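Computational Design of Enzyme (Synthetic construct, PDB 3TP4) is a computationally designed enzyme on a TIM-barrel scaffold, probably built to carry an activated serine-containing catalytic triad. Local coordinates at residues Gly244-Ser250 against Phe280-Ser286; Gly287-Gly293 against Ala327-Pro333; Ser295-Thr301 against Ala338-Phe343. All coordinates share one frame. Numbering follows the deposited sequence.

Overall arrangement
Contact 1 lies deepest, its centre about 15 Å from the centre of the chain, and is a strand-to-strand pairing in the barrel wall, made mostly of backbone hydrogen bonds and buried side chains. Contacts 2 and 3 lie farther out, at about 25 and 28 Å, partly buried. Both join the chain that follows strand 282-285 to the chain that follows strand 318-321, contact 2 through loop backbone and a shared water, contact 3 through two helix starts held by a carboxylate and a hydrophobic cluster. The three meet one another: Y248 CE2 lies 3.3 Å from F331 CE2, V289 CG1 3.7 Å from L339 CD1, and D249 OD2 2.9 Å from W299 NE1, a probable hydrogen bond.

Contact 1 of 3, residues Gly244-Ser250 against Phe280-Ser286; sequences GLDTYDS and FTRFGVS
G284 lies flat against the Y248 ring, its CA 3.9 Å from the ring centroid and 7° off the normal, a CH-pi contact made across two parallel strands; an ideal CB would stand 3.0 Å from Y248 CZ. Strands 246-249 and 282-285 run 4.7 Å apart at 5°, with D246 opposite R282 (CA-CA 4.4 Å). R282 N bonds L245 O (3.1 Å), T247 N bonds R282 O (2.9 Å), D249 N bonds G284 O (3.1 Å) and S286 N bonds D249 O (3.0 Å). At the start, T281 OG1 (chi1 p) accepts from L245 N (2.9 Å) and donates to D246 OD1 (2.8 Å), while D246 OD2 forms a salt bridge with R171. Y248 (chi1 m) and R282 (chi1 m) share a face; one water joins Y248 OH (2.6 Å) to R282 NE (3.3 Å). T247 and F283 occupy the other face, which meets helices 254-274 and 299-308. Inward polar residues and outward helices around parallel neighbouring strands are the pattern of a TIM barrel.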
loop_
_atom_site.group_PDB
_atom_site.type_symbol
_atom_site.label_atom_id
_atom_site.label_comp_id
_atom_site.label_asym_id
_atom_site.label_seq_id
_atom_site.Cartn_x
_atom_site.Cartn_y
_atom_site.Cartn_z
ATOM N N GLY A 244 -0.549 0.855 -7.606
ATOM C CA GLY A 244 -0.107 -0.512 -7.832
ATOM C C GLY A 244 -0.995 -1.386 -8.705
ATOM O O GLY A 244 -1.990 -0.933 -9.265
ATOM N N LEU A 245 -0.610 -2.654 -8.806
ATOM C CA LEU A 245 -1.300 -3.643 -9.622
ATOM C C LEU A 245 -0.782 -4.999 -9.192
ATOM O O LEU A 245 0.435 -5.200 -9.101
ATOM C CB LEU A 245 -0.964 -3.459 -11.106
ATOM C CG LEU A 245 -1.737 -4.370 -12.063
ATOM C CD1 LEU A 245 -3.151 -3.805 -12.291
ATOM C CD2 LEU A 245 -0.995 -4.505 -13.406
ATOM N N ASP A 246 -1.697 -5.930 -8.941
ATOM C CA ASP A 246 -1.338 -7.265 -8.467
ATOM C C ASP A 246 -1.891 -8.314 -9.422
ATOM O O ASP A 246 -3.107 -8.440 -9.574
ATOM C CB ASP A 246 -1.907 -7.497 -7.064
ATOM C CG ASP A 246 -1.521 -6.397 -6.089
ATOM O OD1 ASP A 246 -0.333 -6.019 -6.040
ATOM O OD2 ASP A 246 -2.412 -5.893 -5.384
ATOM N N THR A 247 -1.000 -9.067 -10.060
ATOM C CA THR A 247 -1.416 -10.043 -11.053
ATOM C C THR A 247 -0.530 -11.277 -11.031
ATOM O O THR A 247 0.675 -11.194 -11.300
ATOM C CB THR A 247 -1.365 -9.448 -12.472
ATOM O OG1 THR A 247 -2.241 -8.323 -12.543
ATOM C CG2 THR A 247 -1.805 -10.480 -13.493
ATOM N N TYR A 248 -1.129 -12.416 -10.697
ATOM C CA TYR A 248 -0.448 -13.699 -10.790
ATOM C C TYR A 248 -1.067 -14.476 -11.945
ATOM O O TYR A 248 -2.252 -14.335 -12.221
ATOM C CB TYR A 248 -0.573 -14.484 -9.484
ATOM C CG TYR A 248 0.421 -14.079 -8.417
ATOM C CD1 TYR A 248 0.889 -12.775 -8.324
ATOM C CD2 TYR A 248 0.906 -15.008 -7.511
ATOM C CE1 TYR A 248 1.816 -12.410 -7.343
ATOM C CE2 TYR A 248 1.823 -14.650 -6.531
ATOM C CZ TYR A 248 2.275 -13.349 -6.453
ATOM O OH TYR A 248 3.196 -13.001 -5.483
ATOM N N ASP A 249 -0.256 -15.270 -12.637
ATOM C CA ASP A 249 -0.742 -16.078 -13.756
ATOM C C ASP A 249 0.101 -17.336 -13.860
ATOM O O ASP A 249 1.292 -17.320 -13.530
ATOM C CB ASP A 249 -0.689 -15.286 -15.071
ATOM C CG ASP A 249 -0.637 -16.193 -16.315
ATOM O OD1 ASP A 249 -1.707 -16.556 -16.861
ATOM O OD2 ASP A 249 0.483 -16.529 -16.760
ATOM N N SER A 250 -0.518 -18.433 -14.290
ATOM C CA SER A 250 0.223 -19.670 -14.523
ATOM C C SER A 250 0.085 -20.191 -15.959
ATOM O O SER A 250 0.592 -21.268 -16.274
ATOM C CB SER A 250 -0.180 -20.758 -13.514
ATOM O OG SER A 250 -1.522 -21.152 -13.720
ATOM N N PHE A 280 4.393 -2.192 -10.514
ATOM C CA PHE A 280 3.764 -3.511 -10.650
ATOM C C PHE A 280 3.894 -4.213 -9.283
ATOM O O PHE A 280 4.706 -5.121 -9.104
ATOM C CB PHE A 280 4.489 -4.291 -11.763
ATOM C CG PHE A 280 3.806 -5.579 -12.195
ATOM C CD1 PHE A 280 2.644 -6.035 -11.576
ATOM C CD2 PHE A 280 4.362 -6.347 -13.220
ATOM C CE1 PHE A 280 2.037 -7.248 -11.979
ATOM C CE2 PHE A 280 3.775 -7.551 -13.629
ATOM C CZ PHE A 280 2.615 -8.004 -13.017
ATOM N N THR A 281 3.095 -3.772 -8.315
ATOM C CA THR A 281 3.339 -4.110 -6.910
ATOM C C THR A 281 3.463 -5.597 -6.631
ATOM O O THR A 281 4.281 -6.008 -5.814
ATOM C CB THR A 281 2.296 -3.462 -5.952
ATOM O OG1 THR A 281 0.975 -3.571 -6.509
ATOM C CG2 THR A 281 2.646 -1.995 -5.725
ATOM N N ARG A 282 2.656 -6.410 -7.297
ATOM C CA ARG A 282 2.759 -7.845 -7.102
ATOM C C ARG A 282 2.653 -8.609 -8.405
ATOM O O ARG A 282 1.727 -8.393 -9.197
ATOM C CB ARG A 282 1.685 -8.328 -6.125
ATOM C CG ARG A 282 1.859 -7.811 -4.720
ATOM C CD ARG A 282 0.807 -8.426 -3.800
ATOM N NE ARG A 282 1.184 -9.772 -3.361
ATOM C CZ ARG A 282 0.479 -10.485 -2.484
ATOM N NH1 ARG A 282 -0.641 -9.985 -1.966
ATOM N NH2 ARG A 282 0.888 -11.690 -2.120
ATOM N N PHE A 283 3.612 -9.502 -8.621
ATOM C CA PHE A 283 3.603 -10.364 -9.791
ATOM C C PHE A 283 4.134 -11.735 -9.410
ATOM O O PHE A 283 4.907 -11.865 -8.458
ATOM C CB PHE A 283 4.443 -9.759 -10.925
ATOM C CG PHE A 283 5.906 -10.153 -10.895
ATOM C CD1 PHE A 283 6.788 -9.555 -10.002
ATOM C CD2 PHE A 283 6.397 -11.108 -11.771
ATOM C CE1 PHE A 283 8.136 -9.894 -9.995
ATOM C CE2 PHE A 283 7.743 -11.467 -11.761
ATOM C CZ PHE A 283 8.616 -10.859 -10.871
ATOM N N GLY A 284 3.745 -12.758 -10.164
ATOM C CA GLY A 284 4.281 -14.091 -9.921
ATOM C C GLY A 284 3.504 -15.182 -10.642
ATOM O O GLY A 284 2.450 -14.920 -11.219
ATOM N N VAL A 285 4.040 -16.398 -10.629
ATOM C CA VAL A 285 3.319 -17.554 -11.154
ATOM C C VAL A 285 2.239 -17.971 -10.148
ATOM O O VAL A 285 2.533 -18.166 -8.973
ATOM C CB VAL A 285 4.265 -18.744 -11.388
ATOM C CG1 VAL A 285 3.474 -19.990 -11.779
ATOM C CG2 VAL A 285 5.311 -18.403 -12.466
ATOM N N SER A 286 0.994 -18.090 -10.599
ATOM C CA SER A 286 -0.087 -18.502 -9.693
ATOM C C SER A 286 0.263 -19.832 -9.051
ATOM O O SER A 286 0.549 -20.802 -9.748
ATOM C CB SER A 286 -1.416 -18.654 -10.439
ATOM O OG SER A 286 -1.813 -17.459 -11.063
HETATM O O HOH W 1 -2.178 -7.858 -2.747
HETATM O O HOH W 2 4.003 -10.640 -4.822
HETATM O O HOH W 3 2.301 -14.284 -2.980
#

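Contact 2 of 3, residues Gly287-Gly293 against Ala327-Pro333; sequences GGVGTNG and AGQHFVP
A327 begins the second segment with helical backbone angles (phi/psi -53/-40), and its carbonyl turns to the other loop: T291 N donates to A327 O at 3.0 Å, and T291 OG1 adds a weak bond to A327 O at 3.4 Å. G328 keeps similar angles (-70/-41) and sits 4.2 Å from T291, CA to CA; its O accepts from N292 N (3.1 Å). Both donors belong to a type I beta turn, G290 to G293, closed by G293 N to G290 O at 2.9 Å. An ideal CB on G328 would come within 2.7 Å of N292 ND2. Q329 turns into extended backbone (-128/103). H330 continues extended (-155/156), its O taking V289 N at 2.8 Å, while its ring (chi1 p) places one face against G290 N and V289 C; H330 NE2 is hydrogen-bonded to D337 OD2. F331 (chi1 m), which also meets Y248, returns its ring to the first loop, where G288 CA lies over the face, 3.9 Å from the centroid. G288, at 86/-177, has backbone angles that call for glycine. V332 points away from the first loop; its side chain touches F34 and F343. P333 CG lies 4.0 Å from V289 CG2. Water 4 accepts from G290 N (2.8 Å) and H330 N (3.1 Å) and lies 2.9 Å from G287 O and 2.7 Å from G328 O. These are beta-alpha loops at the C-terminal ends of barrel strands 282-285 and 318-321, leading to helices 299-308 and 340-348. Because their polar links run almost wholly through main-chain atoms, the pairing depends chiefly on backbone shape and on glycines that permit close approach.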
loop_
_atom_site.group_PDB
_atom_site.type_symbol
_atom_site.label_atom_id
_atom_site.label_comp_id
_atom_site.label_asym_id
_atom_site.label_seq_id
_atom_site.Cartn_x
_atom_site.Cartn_y
_atom_site.Cartn_z
ATOM N N GLY A 287 0.245 -19.868 -7.725
ATOM C CA GLY A 287 0.557 -21.070 -6.981
ATOM C C GLY A 287 2.047 -21.269 -6.788
ATOM O O GLY A 287 2.465 -22.231 -6.150
ATOM N N GLY A 288 2.856 -20.367 -7.337
ATOM C CA GLY A 288 4.291 -20.466 -7.165
ATOM C C GLY A 288 4.923 -21.377 -8.200
ATOM O O GLY A 288 4.240 -21.881 -9.082
ATOM N N VAL A 289 6.231 -21.582 -8.089
ATOM C CA VAL A 289 6.970 -22.367 -9.064
ATOM C C VAL A 289 7.486 -23.662 -8.448
ATOM O O VAL A 289 8.310 -24.356 -9.041
ATOM C CB VAL A 289 8.165 -21.572 -9.627
ATOM C CG1 VAL A 289 7.672 -20.290 -10.295
ATOM C CG2 VAL A 289 9.155 -21.252 -8.517
ATOM N N GLY A 290 7.007 -23.977 -7.250
ATOM C CA GLY A 290 7.411 -25.193 -6.571
ATOM C C GLY A 290 6.433 -26.334 -6.786
ATOM O O GLY A 290 5.692 -26.353 -7.765
ATOM N N THR A 291 6.435 -27.276 -5.846
ATOM C CA THR A 291 5.664 -28.518 -5.928
ATOM C C THR A 291 4.187 -28.318 -6.231
ATOM O O THR A 291 3.629 -28.963 -7.116
ATOM C CB THR A 291 5.766 -29.289 -4.603
ATOM O OG1 THR A 291 7.141 -29.586 -4.330
ATOM C CG2 THR A 291 4.966 -30.577 -4.670
ATOM N N ASN A 292 3.552 -27.426 -5.482
ATOM C CA ASN A 292 2.127 -27.188 -5.638
ATOM C C ASN A 292 1.851 -26.126 -6.693
ATOM O O ASN A 292 0.714 -25.681 -6.859
ATOM C CB ASN A 292 1.516 -26.784 -4.297
ATOM C CG ASN A 292 1.806 -27.795 -3.203
ATOM O OD1 ASN A 292 1.824 -29.003 -3.450
ATOM N ND2 ASN A 292 2.051 -27.305 -1.990
ATOM N N GLY A 293 2.896 -25.727 -7.412
ATOM C CA GLY A 293 2.761 -24.669 -8.392
ATOM C C GLY A 293 2.826 -25.160 -9.822
ATOM O O GLY A 293 2.476 -26.303 -10.124
ATOM N N ALA A 327 9.342 -25.965 -0.243
ATOM C CA ALA A 327 9.406 -26.625 -1.545
ATOM C C ALA A 327 8.069 -26.585 -2.271
ATOM O O ALA A 327 8.015 -26.413 -3.492
ATOM C CB ALA A 327 9.887 -28.071 -1.397
ATOM N N GLY A 328 6.993 -26.775 -1.522
ATOM C CA GLY A 328 5.664 -26.774 -2.109
ATOM C C GLY A 328 5.238 -25.392 -2.566
ATOM O O GLY A 328 4.635 -25.239 -3.627
ATOM N N GLN A 329 5.544 -24.379 -1.758
ATOM C CA GLN A 329 5.115 -23.016 -2.071
ATOM C C GLN A 329 6.269 -22.020 -2.036
ATOM O O GLN A 329 6.721 -21.597 -0.969
ATOM C CB GLN A 329 4.017 -22.559 -1.110
ATOM C CG GLN A 329 3.368 -21.257 -1.526
ATOM C CD GLN A 329 2.277 -20.830 -0.578
ATOM O OE1 GLN A 329 2.240 -21.255 0.577
ATOM N NE2 GLN A 329 1.372 -19.988 -1.062
ATOM N N HIS A 330 6.745 -21.646 -3.214
ATOM C CA HIS A 330 7.765 -20.617 -3.313
ATOM C C HIS A 330 7.687 -19.962 -4.687
ATOM O O HIS A 330 7.174 -20.556 -5.636
ATOM C CB HIS A 330 9.163 -21.180 -3.003
ATOM C CG HIS A 330 9.640 -22.221 -3.971
ATOM N ND1 HIS A 330 9.251 -23.544 -3.898
ATOM C CD2 HIS A 330 10.515 -22.142 -5.005
ATOM C CE1 HIS A 330 9.852 -24.230 -4.857
ATOM N NE2 HIS A 330 10.623 -23.405 -5.543
ATOM N N PHE A 331 8.163 -18.727 -4.789
ATOM C CA PHE A 331 7.900 -17.947 -5.995
ATOM C C PHE A 331 9.148 -17.584 -6.787
ATOM O O PHE A 331 9.064 -17.311 -7.982
ATOM C CB PHE A 331 7.060 -16.716 -5.651
ATOM C CG PHE A 331 5.674 -17.067 -5.204
ATOM C CD1 PHE A 331 5.433 -17.443 -3.890
ATOM C CD2 PHE A 331 4.622 -17.076 -6.106
ATOM C CE1 PHE A 331 4.152 -17.787 -3.476
ATOM C CE2 PHE A 331 3.336 -17.424 -5.697
ATOM C CZ PHE A 331 3.102 -17.775 -4.386
ATOM N N VAL A 332 10.295 -17.588 -6.115
ATOM C CA VAL A 332 11.586 -17.498 -6.804
ATOM C C VAL A 332 12.157 -18.908 -6.973
ATOM O O VAL A 332 12.378 -19.603 -5.989
ATOM C CB VAL A 332 12.586 -16.616 -6.026
ATOM C CG1 VAL A 332 14.008 -16.768 -6.593
ATOM C CG2 VAL A 332 12.131 -15.130 -6.032
ATOM N N PRO A 333 12.394 -19.335 -8.224
ATOM C CA PRO A 333 12.940 -20.679 -8.476
ATOM C C PRO A 333 14.270 -20.906 -7.768
ATOM O O PRO A 333 15.051 -19.971 -7.601
ATOM C CB PRO A 333 13.160 -20.699 -9.995
ATOM C CG PRO A 333 12.271 -19.643 -10.535
ATOM C CD PRO A 333 12.170 -18.580 -9.470
HETATM O O HOH W 4 5.088 -23.181 -5.332
#

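Contact 3 of 3, residues Ser295-Thr301 against Ala338-Phe343; sequences SPAQWFT and ALLEDF
L339 (chi1 m, chi2 t) is one bump: it points toward the other segment and packs into the hollow bounded by S295, the flank of the type II turn P296-W299 and F300. Its CD2 lies 3.2 Å from P296 O and 3.9 Å from Q298 N, while its CD1 meets S295 CA (3.8 Å), P296 CD (4.1 Å) and F300 CE2 (4.2 Å). The turn has P296 at -54/130, A297 at -60/130 and Q298, the N-cap residue, at 51/37; W299 N closes it with a weak bond to P296 O (3.3 Å). F300 (chi1 m) is the answering bump: it points at the second segment, between L339 and F343, and receives the edge of F343 (chi1 t) on its face, a T-shaped pair with centroids 5.0 Å apart and planes at 74°. At the rim, water 5 joins S295 OG (2.9 Å) to L339 N (3.0 Å). D342 (chi1 t), a bump equal to L339, sets OD1 3.1 Å from Q298 CA: T301 N donates to D342 OD2 (2.9 Å) and T301 OG1 (chi1 p) to D342 OD1 (2.6 Å). Water 6 links D342 OD1 (2.8 Å) with Q298 NE2 (3.3 Å). W299 leads its indole away, NE1 bonding D249. The starts of helices 299-308 and 340-348, which follow strands 282-285 and 318-321, thus pack side by side on the outside of the barrel. Beside their leucine and phenylalanine cluster, one carboxylate places its negative charge at the N-terminal end of helix 299-308, where first-turn amides have no carbonyl partner within the helix and the helix dipole is positive.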
loop_
_atom_site.group_PDB
_atom_site.type_symbol
_atom_site.label_atom_id
_atom_site.label_comp_id
_atom_site.label_asym_id
_atom_site.label_seq_id
_atom_site.Cartn_x
_atom_site.Cartn_y
_atom_site.Cartn_z
ATOM N N SER A 295 5.111 -24.587 -13.832
ATOM C CA SER A 295 6.331 -24.133 -14.485
ATOM C C SER A 295 6.030 -23.702 -15.915
ATOM O O SER A 295 6.590 -24.239 -16.867
ATOM C CB SER A 295 7.407 -25.224 -14.461
ATOM O OG SER A 295 7.730 -25.593 -13.130
ATOM N N PRO A 296 5.137 -22.717 -16.074
ATOM C CA PRO A 296 4.882 -22.248 -17.437
ATOM C C PRO A 296 6.210 -21.854 -18.102
ATOM O O PRO A 296 6.998 -21.107 -17.508
ATOM C CB PRO A 296 3.972 -21.034 -17.222
ATOM C CG PRO A 296 4.150 -20.661 -15.763
ATOM C CD PRO A 296 4.428 -21.924 -15.058
ATOM N N ALA A 297 6.460 -22.362 -19.308
ATOM C CA ALA A 297 7.760 -22.199 -19.964
ATOM C C ALA A 297 8.151 -20.740 -20.198
ATOM O O ALA A 297 7.365 -19.958 -20.736
ATOM C CB ALA A 297 7.811 -22.991 -21.289
ATOM N N GLN A 298 9.372 -20.401 -19.788
ATOM C CA GLN A 298 9.940 -19.064 -19.971
ATOM C C GLN A 298 9.018 -17.947 -19.490
ATOM O O GLN A 298 8.957 -16.878 -20.096
ATOM C CB GLN A 298 10.312 -18.850 -21.440
ATOM C CG GLN A 298 11.300 -19.892 -21.955
ATOM C CD GLN A 298 11.833 -19.552 -23.326
ATOM O OE1 GLN A 298 11.101 -19.579 -24.319
ATOM N NE2 GLN A 298 13.117 -19.211 -23.390
ATOM N N TRP A 299 8.312 -18.198 -18.395
ATOM C CA TRP A 299 7.290 -17.272 -17.927
ATOM C C TRP A 299 7.898 -15.917 -17.542
ATOM O O TRP A 299 7.395 -14.879 -17.940
ATOM C CB TRP A 299 6.537 -17.878 -16.749
ATOM C CG TRP A 299 5.366 -17.055 -16.319
ATOM C CD1 TRP A 299 4.079 -17.150 -16.781
ATOM C CD2 TRP A 299 5.372 -16.005 -15.352
ATOM N NE1 TRP A 299 3.282 -16.222 -16.148
ATOM C CE2 TRP A 299 4.051 -15.512 -15.261
ATOM C CE3 TRP A 299 6.363 -15.442 -14.536
ATOM C CZ2 TRP A 299 3.697 -14.473 -14.401
ATOM C CZ3 TRP A 299 6.005 -14.398 -13.675
ATOM C CH2 TRP A 299 4.685 -13.933 -13.618
ATOM N N PHE A 300 9.004 -15.932 -16.795
ATOM C CA PHE A 300 9.628 -14.679 -16.366
ATOM C C PHE A 300 10.118 -13.813 -17.531
ATOM O O PHE A 300 9.808 -12.628 -17.605
ATOM C CB PHE A 300 10.761 -14.936 -15.372
ATOM C CG PHE A 300 10.299 -15.513 -14.058
ATOM C CD1 PHE A 300 9.684 -14.700 -13.103
ATOM C CD2 PHE A 300 10.481 -16.856 -13.776
ATOM C CE1 PHE A 300 9.263 -15.221 -11.887
ATOM C CE2 PHE A 300 10.071 -17.391 -12.558
ATOM C CZ PHE A 300 9.449 -16.578 -11.613
ATOM N N THR A 301 10.893 -14.392 -18.440
ATOM C CA THR A 301 11.377 -13.611 -19.579
ATOM C C THR A 301 10.260 -13.216 -20.544
ATOM O O THR A 301 10.339 -12.182 -21.184
ATOM C CB THR A 301 12.495 -14.333 -20.350
ATOM O OG1 THR A 301 12.025 -15.613 -20.782
ATOM C CG2 THR A 301 13.741 -14.499 -19.461
ATOM N N ALA A 338 12.198 -26.184 -12.543
ATOM C CA ALA A 338 12.293 -26.084 -13.991
ATOM C C ALA A 338 12.482 -24.631 -14.463
ATOM O O ALA A 338 13.112 -24.383 -15.500
ATOM C CB ALA A 338 11.064 -26.708 -14.644
ATOM N N LEU A 339 11.938 -23.676 -13.710
ATOM C CA LEU A 339 11.990 -22.273 -14.132
ATOM C C LEU A 339 13.258 -21.539 -13.664
ATOM O O LEU A 339 13.396 -20.322 -13.875
ATOM C CB LEU A 339 10.731 -21.509 -13.675
ATOM C CG LEU A 339 9.480 -21.570 -14.563
ATOM C CD1 LEU A 339 8.270 -20.956 -13.842
ATOM C CD2 LEU A 339 9.716 -20.881 -15.902
ATOM N N LEU A 340 14.182 -22.267 -13.044
ATOM C CA LEU A 340 15.392 -21.639 -12.518
ATOM C C LEU A 340 16.184 -20.893 -13.596
ATOM O O LEU A 340 16.509 -19.721 -13.437
ATOM C CB LEU A 340 16.295 -22.662 -11.835
ATOM C CG LEU A 340 17.647 -22.064 -11.436
ATOM C CD1 LEU A 340 17.497 -21.173 -10.224
ATOM C CD2 LEU A 340 18.682 -23.139 -11.186
ATOM N N GLU A 341 16.477 -21.564 -14.702
ATOM C CA GLU A 341 17.250 -20.935 -15.772
ATOM C C GLU A 341 16.564 -19.679 -16.310
ATOM O O GLU A 341 17.213 -18.660 -16.553
ATOM C CB GLU A 341 17.532 -21.934 -16.908
ATOM C CG GLU A 341 18.228 -21.311 -18.099
ATOM C CD GLU A 341 18.723 -22.343 -19.102
ATOM O OE1 GLU A 341 18.088 -23.418 -19.224
ATOM O OE2 GLU A 341 19.757 -22.077 -19.761
ATOM N N ASP A 342 15.247 -19.735 -16.482
ATOM C CA ASP A 342 14.544 -18.589 -17.021
ATOM C C ASP A 342 14.598 -17.416 -16.047
ATOM O O ASP A 342 14.752 -16.268 -16.461
ATOM C CB ASP A 342 13.089 -18.922 -17.358
ATOM C CG ASP A 342 12.398 -17.799 -18.127
ATOM O OD1 ASP A 342 12.657 -17.652 -19.339
ATOM O OD2 ASP A 342 11.582 -17.073 -17.529
ATOM N N PHE A 343 14.466 -17.700 -14.757
ATOM C CA PHE A 343 14.527 -16.629 -13.774
ATOM C C PHE A 343 15.918 -15.993 -13.764
ATOM O O PHE A 343 16.048 -14.771 -13.707
ATOM C CB PHE A 343 14.123 -17.096 -12.366
ATOM C CG PHE A 343 14.138 -15.985 -11.356
ATOM C CD1 PHE A 343 13.106 -15.064 -11.307
ATOM C CD2 PHE A 343 15.211 -15.830 -10.492
ATOM C CE1 PHE A 343 13.126 -14.028 -10.399
ATOM C CE2 PHE A 343 15.239 -14.791 -9.586
ATOM C CZ PHE A 343 14.197 -13.891 -9.539
HETATM O O HOH W 5 9.796 -24.156 -11.612
HETATM O O HOH W 6 14.910 -18.476 -20.729
#